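Local coordinates for protein glycinin A3B4 subunit (Glycine max, PDB 2D5F) that serves as an 11S globulin storage protein of the soybean seed, a two-cupin subunit that assembles into hexamers, at residues 351-356 and 368-373; 383-388 and 450-455. All coordinates share one frame; numbering follows the deposited sequence.

Interaction 1 of 2, residues 351-356 and 368-373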
# COMPACT_ATOMS: atom_id res chain seq x y z
N ILE B 351 14.52 -20.96 18.18
CA ILE B 351 13.36 -20.09 18.10
C ILE B 351 12.94 -19.97 16.65
O ILE B 351 13.77 -19.71 15.77
CB ILE B 351 13.68 -18.68 18.63
CG1 ILE B 351 14.14 -18.76 20.08
CG2 ILE B 351 12.44 -17.78 18.50
CD1 ILE B 351 14.81 -17.48 20.56
N SER B 352 11.65 -20.17 16.39
CA SER B 352 11.12 -20.08 15.03
C SER B 352 9.99 -19.06 15.02
O SER B 352 9.15 -19.05 15.91
CB SER B 352 10.61 -21.44 14.58
OG SER B 352 11.65 -22.41 14.63
N THR B 353 9.97 -18.21 14.00
CA THR B 353 8.95 -17.17 13.89
C THR B 353 8.02 -17.37 12.70
O THR B 353 8.46 -17.69 11.60
CB THR B 353 9.60 -15.78 13.76
OG1 THR B 353 10.54 -15.59 14.82
CG2 THR B 353 8.54 -14.68 13.82
N LEU B 354 6.73 -17.19 12.94
CA LEU B 354 5.71 -17.31 11.91
C LEU B 354 4.93 -16.01 11.94
O LEU B 354 4.24 -15.72 12.91
CB LEU B 354 4.77 -18.49 12.19
CG LEU B 354 3.49 -18.61 11.35
CD1 LEU B 354 3.82 -18.54 9.87
CD2 LEU B 354 2.79 -19.93 11.67
N ASN B 355 5.06 -15.21 10.89
CA ASN B 355 4.37 -13.93 10.82
C ASN B 355 3.85 -13.70 9.41
O ASN B 355 3.82 -14.62 8.59
CB ASN B 355 5.32 -12.80 11.23
CG ASN B 355 6.62 -12.83 10.46
OD1 ASN B 355 6.65 -13.15 9.27
ND2 ASN B 355 7.72 -12.49 11.13
N SER B 356 3.45 -12.46 9.12
CA SER B 356 2.91 -12.12 7.82
C SER B 356 3.90 -12.24 6.66
O SER B 356 3.49 -12.26 5.50
CB SER B 356 2.30 -10.70 7.86
OG SER B 356 3.25 -9.75 8.28
N SER B 368 0.64 -13.34 15.00
CA SER B 368 1.88 -14.01 14.64
C SER B 368 2.22 -14.95 15.79
O SER B 368 1.52 -15.00 16.79
CB SER B 368 3.01 -13.01 14.40
OG SER B 368 3.22 -12.18 15.52
N ALA B 369 3.30 -15.70 15.64
CA ALA B 369 3.68 -16.63 16.70
C ALA B 369 5.13 -17.05 16.60
O ALA B 369 5.81 -16.80 15.61
CB ALA B 369 2.78 -17.86 16.65
N GLN B 370 5.60 -17.70 17.66
CA GLN B 370 6.94 -18.23 17.70
C GLN B 370 6.86 -19.60 18.37
O GLN B 370 5.95 -19.86 19.16
CB GLN B 370 7.89 -17.33 18.50
CG GLN B 370 8.26 -16.04 17.77
CD GLN B 370 9.31 -15.24 18.50
OE1 GLN B 370 9.18 -14.96 19.68
NE2 GLN B 370 10.38 -14.86 17.79
N TYR B 371 7.77 -20.48 18.00
CA TYR B 371 7.82 -21.79 18.62
C TYR B 371 9.22 -21.84 19.20
O TYR B 371 10.21 -21.62 18.49
CB TYR B 371 7.63 -22.92 17.62
CG TYR B 371 7.39 -24.24 18.32
CD1 TYR B 371 8.38 -25.21 18.42
CD2 TYR B 371 6.17 -24.48 18.95
CE1 TYR B 371 8.17 -26.40 19.13
CE2 TYR B 371 5.95 -25.66 19.66
CZ TYR B 371 6.94 -26.61 19.75
OH TYR B 371 6.71 -27.75 20.47
N VAL B 372 9.30 -22.08 20.50
CA VAL B 372 10.57 -22.10 21.19
C VAL B 372 10.88 -23.46 21.81
O VAL B 372 10.02 -24.07 22.44
CB VAL B 372 10.60 -21.03 22.30
CG1 VAL B 372 11.93 -21.06 23.03
CG2 VAL B 372 10.36 -19.63 21.69
N VAL B 373 12.11 -23.92 21.61
CA VAL B 373 12.55 -25.18 22.18
C VAL B 373 13.83 -24.90 22.96
O VAL B 373 14.83 -24.47 22.39
CB VAL B 373 12.86 -26.24 21.11
CG1 VAL B 373 13.39 -27.51 21.77
CG2 VAL B 373 11.60 -26.55 20.31
O HOH W 1 12.25 -23.43 17.26

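Interaction 2 of 2, residues 383-388 and 450-455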
# COMPACT_ATOMS: atom_id res chain seq x y z
N HIS B 383 14.15 -10.63 27.40
CA HIS B 383 13.72 -9.98 26.17
C HIS B 383 12.29 -9.48 26.37
O HIS B 383 11.64 -9.85 27.35
CB HIS B 383 13.74 -10.98 25.00
CG HIS B 383 12.89 -12.20 25.22
ND1 HIS B 383 13.26 -13.22 26.07
CD2 HIS B 383 11.69 -12.55 24.70
CE1 HIS B 383 12.33 -14.16 26.05
NE2 HIS B 383 11.37 -13.78 25.23
N TRP B 384 11.82 -8.63 25.47
CA TRP B 384 10.45 -8.13 25.53
C TRP B 384 9.92 -7.91 24.12
O TRP B 384 10.67 -7.87 23.15
CB TRP B 384 10.39 -6.82 26.32
CG TRP B 384 10.88 -5.61 25.58
CD1 TRP B 384 10.15 -4.79 24.78
CD2 TRP B 384 12.22 -5.09 25.57
NE1 TRP B 384 10.94 -3.78 24.28
CE2 TRP B 384 12.22 -3.95 24.75
CE3 TRP B 384 13.41 -5.49 26.18
CZ2 TRP B 384 13.37 -3.19 24.52
CZ3 TRP B 384 14.56 -4.73 25.95
CH2 TRP B 384 14.53 -3.60 25.13
N ASN B 385 8.60 -7.81 24.01
CA ASN B 385 7.97 -7.59 22.73
C ASN B 385 7.62 -6.11 22.66
O ASN B 385 6.92 -5.59 23.53
CB ASN B 385 6.74 -8.47 22.59
CG ASN B 385 7.09 -9.96 22.60
OD1 ASN B 385 6.68 -10.70 23.50
ND2 ASN B 385 7.85 -10.39 21.61
N LEU B 386 8.12 -5.45 21.62
CA LEU B 386 7.90 -4.03 21.43
C LEU B 386 6.48 -3.62 21.10
O LEU B 386 5.97 -2.63 21.62
CB LEU B 386 8.80 -3.51 20.31
CG LEU B 386 10.31 -3.33 20.52
CD1 LEU B 386 10.99 -4.67 20.80
CD2 LEU B 386 10.88 -2.68 19.28
N ASN B 387 5.84 -4.40 20.23
CA ASN B 387 4.51 -4.05 19.74
C ASN B 387 3.39 -5.07 19.89
O ASN B 387 2.47 -5.08 19.07
CB ASN B 387 4.63 -3.68 18.26
CG ASN B 387 5.10 -4.84 17.40
OD1 ASN B 387 5.08 -4.77 16.17
ND2 ASN B 387 5.55 -5.91 18.05
N ALA B 388 3.43 -5.92 20.90
CA ALA B 388 2.36 -6.89 21.04
C ALA B 388 2.30 -7.61 22.37
O ALA B 388 3.31 -7.81 23.02
CB ALA B 388 2.48 -7.93 19.93
N ALA B 450 5.01 -9.18 14.95
CA ALA B 450 5.49 -8.84 16.28
C ALA B 450 7.01 -8.85 16.32
O ALA B 450 7.65 -9.74 15.78
CB ALA B 450 4.93 -9.83 17.30
N VAL B 451 7.60 -7.83 16.95
CA VAL B 451 9.04 -7.75 17.03
C VAL B 451 9.48 -7.71 18.48
O VAL B 451 8.86 -7.06 19.30
CB VAL B 451 9.59 -6.49 16.30
CG1 VAL B 451 9.16 -6.51 14.85
CG2 VAL B 451 9.10 -5.24 16.97
N SER B 452 10.54 -8.44 18.78
CA SER B 452 11.05 -8.47 20.14
C SER B 452 12.49 -7.98 20.17
O SER B 452 13.14 -7.81 19.14
CB SER B 452 11.00 -9.89 20.69
OG SER B 452 11.94 -10.71 20.03
N SER B 453 12.99 -7.74 21.37
CA SER B 453 14.35 -7.30 21.54
C SER B 453 14.90 -8.01 22.77
O SER B 453 14.16 -8.21 23.74
CB SER B 453 14.38 -5.78 21.76
OG SER B 453 15.70 -5.34 22.03
N TYR B 454 16.16 -8.43 22.72
CA TYR B 454 16.75 -9.08 23.89
C TYR B 454 17.82 -8.14 24.45
O TYR B 454 18.53 -7.47 23.70
CB TYR B 454 17.29 -10.47 23.55
CG TYR B 454 18.35 -10.57 22.47
CD1 TYR B 454 19.66 -10.94 22.80
CD2 TYR B 454 18.04 -10.38 21.13
CE1 TYR B 454 20.63 -11.13 21.82
CE2 TYR B 454 19.00 -10.56 20.13
CZ TYR B 454 20.29 -10.94 20.49
OH TYR B 454 21.25 -11.13 19.51
N ILE B 455 17.90 -8.05 25.77
CA ILE B 455 18.82 -7.13 26.40
C ILE B 455 20.30 -7.27 26.04
O ILE B 455 21.01 -6.27 25.97
CB ILE B 455 18.61 -7.13 27.93
CG1 ILE B 455 17.18 -6.63 28.21
CG2 ILE B 455 19.64 -6.22 28.63
CD1 ILE B 455 16.76 -6.60 29.67

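Interaction 1 of 2, residues 351-356 and 368-373
Antiparallel strand pairing in the second cupin domain joins 351-354 to 368-373, neighbours in one sheet of its beta-barrel; their axes run at 165° and approach to 4.6 Å. S352 and Y371 form a hydrogen-bonded pair, S352 N to Y371 O and S352 O to Y371 N both spanning 2.9 Å. L354 and A369 repeat the pattern through both of their backbone N and O atoms, while I351-V372 and T353-Q370 are the intervening non-hydrogen-bonded pairs.

On the face bearing I351, T353, Q370 and V372, one side-chain bond reinforces the ladder. T353 and Q370 lie alongside each other, and Q370 NE2 donates to T353 OG1 over 3.1 Å. The bond is nearly straight, 178° at the hydrogen, and OG1 lies in the amide plane. T353 presents this oxygen because OG1 stands beside its own backbone N, anti to the carbonyl carbon (chi1 -53°). With Q370 OE1 accepting a bond from K445 NZ, both ends of the amide are engaged, which should fix its rotation. I351 CG2 packs 3.6 Å from Q370 NE2, and I351 CG1 reaches V372 CG2 at 4.2 Å.

On the other face the Y371 hydroxyl OH is hydrogen-bonded to E440 OE2 and T395 OG1. Near its backbone a water donates to both S352 OG, at 2.9 Å, and Y371 O, at 3.0 Å.

Interaction 2 of 2, residues 383-388 and 450-455
W384 and S453 are joined first by backbone hydrogen bonds: W384 N to S453 O and S453 N to W384 O each measure 2.9 Å. A third bond, L386 N to V451 O, also 2.9 Å, carries the pairing past the end of strand 383-385.

The aromatic contacts gather round the indole. S453 CB sits over one face, 4.0 Å from the centroid of the six-membered ring and 14° off its normal, a CH-pi contact displaced toward the rim. I455 CG1 instead meets the ring edge, 3.9 Å from W384 CZ3. The indole leans over S453 because CG lies between the backbone N and carbonyl carbon (chi1 76°). Its NE1 bonds to G128 O of a third subunit, whose Y62 stacks on the ring. An alanine in place of W384 would probably leave G128 O and Y62 of the third subunit without their partner and uncover S453 CB.

Beyond strand 383-385, L386 CB packs on V451 CG2 at 3.8 Å, and L386 CD1 makes plain van der Waals contact with S453 CB at 3.7 Å.

Opposite the indole's side of the sheet, H383 and Y454 meet CB to CB at 3.9 Å. H383 ND1 is bonded to S381 O, and the nearest atom of the H383 side chain is about 3 Å from a bound magnesium ion, consistent with the pocket where metal-binding cupins hold their ion inside the beta-barrel.

Overall arrangement
Both contacts are buried antiparallel pairings in the second cupin domain, but on different sheets: the centre of interaction 1 is about 11 Å, and that of interaction 2 about 19 Å, from the centre of the chain. Strands 368-374 and 379-385 follow one another in sequence, and the contacts touch where S368 OG packs on A450 CB at 3.4 Å. Side-chain chemistry separates them. In 351-356/368-373 an amide-hydroxyl bond and a water supplement the backbone ladder, whereas 383-388/450-455 adds indole and aliphatic packing to its three backbone bonds. Both meet the second subunit; interaction 2 also meets a third, and neighbouring subunits contribute to its burial. The magnesium ion lies nearer H383 than V372.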